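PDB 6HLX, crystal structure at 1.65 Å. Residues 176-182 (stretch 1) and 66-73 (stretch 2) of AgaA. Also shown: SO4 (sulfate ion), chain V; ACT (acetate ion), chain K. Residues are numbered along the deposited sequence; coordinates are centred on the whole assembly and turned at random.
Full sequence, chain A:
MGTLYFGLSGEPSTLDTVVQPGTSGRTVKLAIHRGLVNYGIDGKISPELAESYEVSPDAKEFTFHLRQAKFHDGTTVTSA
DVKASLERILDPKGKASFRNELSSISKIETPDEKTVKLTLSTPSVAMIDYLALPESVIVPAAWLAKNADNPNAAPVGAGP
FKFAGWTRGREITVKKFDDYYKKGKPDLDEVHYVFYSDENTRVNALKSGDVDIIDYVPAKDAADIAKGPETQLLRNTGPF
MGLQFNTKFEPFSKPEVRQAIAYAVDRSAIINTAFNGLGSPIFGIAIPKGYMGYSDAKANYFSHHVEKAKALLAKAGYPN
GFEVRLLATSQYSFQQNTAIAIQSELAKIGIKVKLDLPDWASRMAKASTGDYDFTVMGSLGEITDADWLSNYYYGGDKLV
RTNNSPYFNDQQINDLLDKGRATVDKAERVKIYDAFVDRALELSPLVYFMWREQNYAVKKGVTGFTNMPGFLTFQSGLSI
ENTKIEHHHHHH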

# COMPACT_ATOMS: atom_id res chain seq x y z
N LYS A 176 8.97 -23.65 -4.52
CA LYS A 176 10.32 -23.13 -4.65
C LYS A 176 10.79 -23.13 -6.11
O LYS A 176 10.67 -24.14 -6.80
CB LYS A 176 11.28 -23.99 -3.79
CG LYS A 176 12.77 -23.66 -3.96
CD LYS A 176 13.59 -24.34 -2.88
CE LYS A 176 15.05 -24.00 -3.03
NZ LYS A 176 15.83 -24.35 -1.81
N PHE A 177 11.34 -21.99 -6.55
CA PHE A 177 11.92 -21.85 -7.89
C PHE A 177 13.42 -22.16 -7.74
O PHE A 177 14.18 -21.33 -7.21
CB PHE A 177 11.71 -20.42 -8.40
CG PHE A 177 12.36 -20.10 -9.73
CD1 PHE A 177 12.29 -21.01 -10.80
CD2 PHE A 177 12.96 -18.87 -9.95
CE1 PHE A 177 12.85 -20.69 -12.05
CE2 PHE A 177 13.52 -18.55 -11.20
CZ PHE A 177 13.46 -19.46 -12.23
N ASP A 178 13.86 -23.36 -8.18
CA ASP A 178 15.25 -23.78 -8.00
C ASP A 178 16.27 -22.88 -8.70
O ASP A 178 17.40 -22.76 -8.21
CB ASP A 178 15.46 -25.23 -8.43
CG ASP A 178 14.81 -26.24 -7.51
OD1 ASP A 178 14.50 -25.89 -6.35
OD2 ASP A 178 14.62 -27.39 -7.95
N ASP A 179 15.89 -22.27 -9.82
CA ASP A 179 16.78 -21.41 -10.62
C ASP A 179 16.76 -19.94 -10.17
O ASP A 179 17.32 -19.09 -10.86
CB ASP A 179 16.48 -21.54 -12.12
CG ASP A 179 17.03 -22.82 -12.75
OD1 ASP A 179 17.83 -23.52 -12.08
OD2 ASP A 179 16.67 -23.11 -13.90
N TYR A 180 16.19 -19.66 -8.96
CA TYR A 180 16.19 -18.29 -8.39
C TYR A 180 17.65 -17.86 -8.17
O TYR A 180 18.53 -18.69 -7.88
CB TYR A 180 15.41 -18.28 -7.09
CG TYR A 180 15.28 -16.91 -6.45
CD1 TYR A 180 14.72 -15.84 -7.14
CD2 TYR A 180 15.66 -16.71 -5.12
CE1 TYR A 180 14.53 -14.60 -6.53
CE2 TYR A 180 15.45 -15.48 -4.49
CZ TYR A 180 14.93 -14.42 -5.21
OH TYR A 180 14.70 -13.22 -4.59
N TYR A 181 17.93 -16.56 -8.36
CA TYR A 181 19.31 -16.05 -8.36
C TYR A 181 19.99 -15.87 -6.99
O TYR A 181 21.19 -15.59 -6.97
CB TYR A 181 19.41 -14.74 -9.15
CG TYR A 181 18.41 -13.69 -8.73
CD1 TYR A 181 18.66 -12.84 -7.66
CD2 TYR A 181 17.20 -13.53 -9.42
CE1 TYR A 181 17.75 -11.86 -7.27
CE2 TYR A 181 16.27 -12.56 -9.04
CZ TYR A 181 16.54 -11.74 -7.96
OH TYR A 181 15.63 -10.77 -7.63
N LYS A 182 19.26 -16.04 -5.87
CA LYS A 182 19.90 -15.90 -4.55
C LYS A 182 20.24 -17.27 -4.00
O LYS A 182 19.37 -18.14 -3.92
CB LYS A 182 18.99 -15.15 -3.58
CG LYS A 182 18.69 -13.72 -3.99
CD LYS A 182 17.88 -12.99 -2.94
CE LYS A 182 17.49 -11.60 -3.42
NZ LYS A 182 16.74 -10.84 -2.37
S SO4 V . 12.77 -24.81 -11.34
O1 SO4 V . 12.22 -24.88 -9.95
O2 SO4 V . 13.09 -26.21 -11.82
O3 SO4 V . 14.03 -24.04 -11.40
O4 SO4 V . 11.76 -24.23 -12.24
C ACT K . 19.67 -10.73 0.29
O ACT K . 19.65 -10.76 1.54
OXT ACT K . 18.73 -10.33 -0.44
CH3 ACT K . 20.96 -11.22 -0.41
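Stretch 2 66-73: LRQAKFHD

No direct hydrogen bond joins the two stretches; the one polar link between their backbones runs through a single water. Water 1 accepts from Lys-70 N at 2.9 Å and donates to Asp-179 O at 2.7 Å. Lys-70 N and Asp-179 O lie 4.9 Å apart, too far for a direct hydrogen bond, and the water spans the gap.

The direction of stretch 2 follows from the CA pairing. Phe-177 lies nearest His-72 at 7.0 Å between CA atoms, Asp-179 nearest Lys-70, and Tyr-181 nearest Ala-69 at 6.0 Å between CA atoms. Numbers rise in one stretch as they fall in the other, so the chains run in opposite senses, yet the absence of direct backbone hydrogen bonds means that this is not sheet pairing. Stretch 1 folds through a type I beta turn from Phe-177 to Tyr-180, closed by Tyr-180 N to Phe-177 O at 3.1 Å. Stretch 2 is largely extended from Arg-67 to Phe-71, with psi between 115° and 165°, and then bends at His-72, where phi/psi is -60/-23.

At one end of the contact, the CA-to-CB bond of Phe-177 (chi1 t) is directed toward stretch 2, and its ring meets three consecutive residues. His-72 turns its edge to the Phe-177 face: the ring centroids are 4.6 Å apart, the planes stand at 78°, and His-72 CD2 approaches Phe-177 CG to 3.5 Å. The CA-to-CB bond of His-72 is directed sideways, but the end of its side chain (chi1 m, chi2 147°) comes nearer. At the edge of the phenyl ring, near its plane, Lys-70 O lies 3.4 Å from Phe-177 CE2. Phe-71 O is 3.6 Å from Phe-177 CZ. The CA-to-CB bond of Phe-71 is directed away from stretch 1.

At the other end, Tyr-181 (chi1 p) rests against Arg-67 and Ala-69. Its CD1 is 3.4 Å from Arg-67 CD, a contact with the aliphatic part of the arginine, and its CD2 is 3.9 Å from Ala-69 CB, an apolar contact. Between these ends the packing is looser: Asp-179 OD2 comes only to 4.2 Å from Lys-70 CD, and Lys-70 NZ is hydrogen-bonded elsewhere in the structure.

The turn also holds a sulfate, probably from the crystallisation liquor. Asp-178 N donates to SO4 O1 at 2.9 Å with an angle of 163°, whereas the bond from Asp-179 N to SO4 O3, 3.0 Å at 131°, is weak. In total the two stretches bury 367 Å², both sides summed.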

# COMPACT_ATOMS: atom_id res chain seq x y z
N LEU A 66 21.44 -5.51 -15.78
CA LEU A 66 20.68 -6.67 -15.36
C LEU A 66 21.52 -7.85 -14.89
O LEU A 66 22.53 -8.19 -15.51
CB LEU A 66 19.68 -7.14 -16.44
CG LEU A 66 18.69 -6.10 -16.97
CD1 LEU A 66 17.74 -6.75 -17.98
CD2 LEU A 66 17.90 -5.41 -15.82
N ARG A 67 21.07 -8.46 -13.81
CA ARG A 67 21.65 -9.66 -13.21
C ARG A 67 21.34 -10.83 -14.15
O ARG A 67 20.35 -10.79 -14.89
CB ARG A 67 20.92 -9.89 -11.86
CG ARG A 67 21.54 -10.91 -10.95
CD ARG A 67 20.74 -11.03 -9.67
NE ARG A 67 20.80 -9.85 -8.81
CZ ARG A 67 21.83 -9.54 -8.02
NH1 ARG A 67 22.91 -10.32 -7.99
NH2 ARG A 67 21.78 -8.46 -7.25
N GLN A 68 22.16 -11.88 -14.11
CA GLN A 68 21.85 -13.11 -14.85
C GLN A 68 20.69 -13.76 -14.07
O GLN A 68 20.85 -14.09 -12.89
CB GLN A 68 23.07 -14.06 -14.92
CG GLN A 68 22.73 -15.43 -15.49
CD GLN A 68 22.09 -15.42 -16.86
OE1 GLN A 68 22.54 -14.71 -17.78
NE2 GLN A 68 21.02 -16.21 -17.03
N ALA A 69 19.52 -13.85 -14.68
CA ALA A 69 18.34 -14.36 -13.99
C ALA A 69 17.38 -14.99 -14.98
O ALA A 69 17.39 -14.64 -16.16
CB ALA A 69 17.64 -13.19 -13.26
N LYS A 70 16.53 -15.92 -14.50
CA LYS A 70 15.54 -16.56 -15.34
C LYS A 70 14.13 -16.37 -14.82
O LYS A 70 13.92 -16.21 -13.61
CB LYS A 70 15.83 -18.08 -15.43
CG LYS A 70 17.03 -18.40 -16.33
CD LYS A 70 17.10 -19.90 -16.59
CE LYS A 70 18.10 -20.25 -17.67
NZ LYS A 70 19.49 -20.16 -17.18
N PHE A 71 13.16 -16.42 -15.73
CA PHE A 71 11.75 -16.45 -15.40
C PHE A 71 11.39 -17.91 -15.10
O PHE A 71 12.14 -18.82 -15.47
CB PHE A 71 10.90 -15.93 -16.56
CG PHE A 71 11.02 -14.45 -16.77
CD1 PHE A 71 10.52 -13.54 -15.84
CD2 PHE A 71 11.58 -13.95 -17.94
CE1 PHE A 71 10.60 -12.16 -16.05
CE2 PHE A 71 11.66 -12.57 -18.17
CZ PHE A 71 11.17 -11.68 -17.22
N HIS A 72 10.21 -18.12 -14.48
CA HIS A 72 9.75 -19.46 -14.10
C HIS A 72 9.58 -20.42 -15.28
O HIS A 72 9.64 -21.64 -15.09
CB HIS A 72 8.46 -19.35 -13.27
CG HIS A 72 8.67 -18.52 -12.03
ND1 HIS A 72 7.66 -17.73 -11.50
CD2 HIS A 72 9.79 -18.36 -11.28
CE1 HIS A 72 8.19 -17.13 -10.45
NE2 HIS A 72 9.46 -17.50 -10.26
N ASP A 73 9.39 -19.88 -16.49
CA ASP A 73 9.24 -20.69 -17.69
C ASP A 73 10.60 -21.07 -18.33
O ASP A 73 10.63 -21.66 -19.42
CB ASP A 73 8.33 -19.97 -18.70
CG ASP A 73 8.88 -18.67 -19.26
OD1 ASP A 73 10.01 -18.27 -18.86
OD2 ASP A 73 8.18 -18.04 -20.08
O HOH W 1 17.19 -16.50 -11.74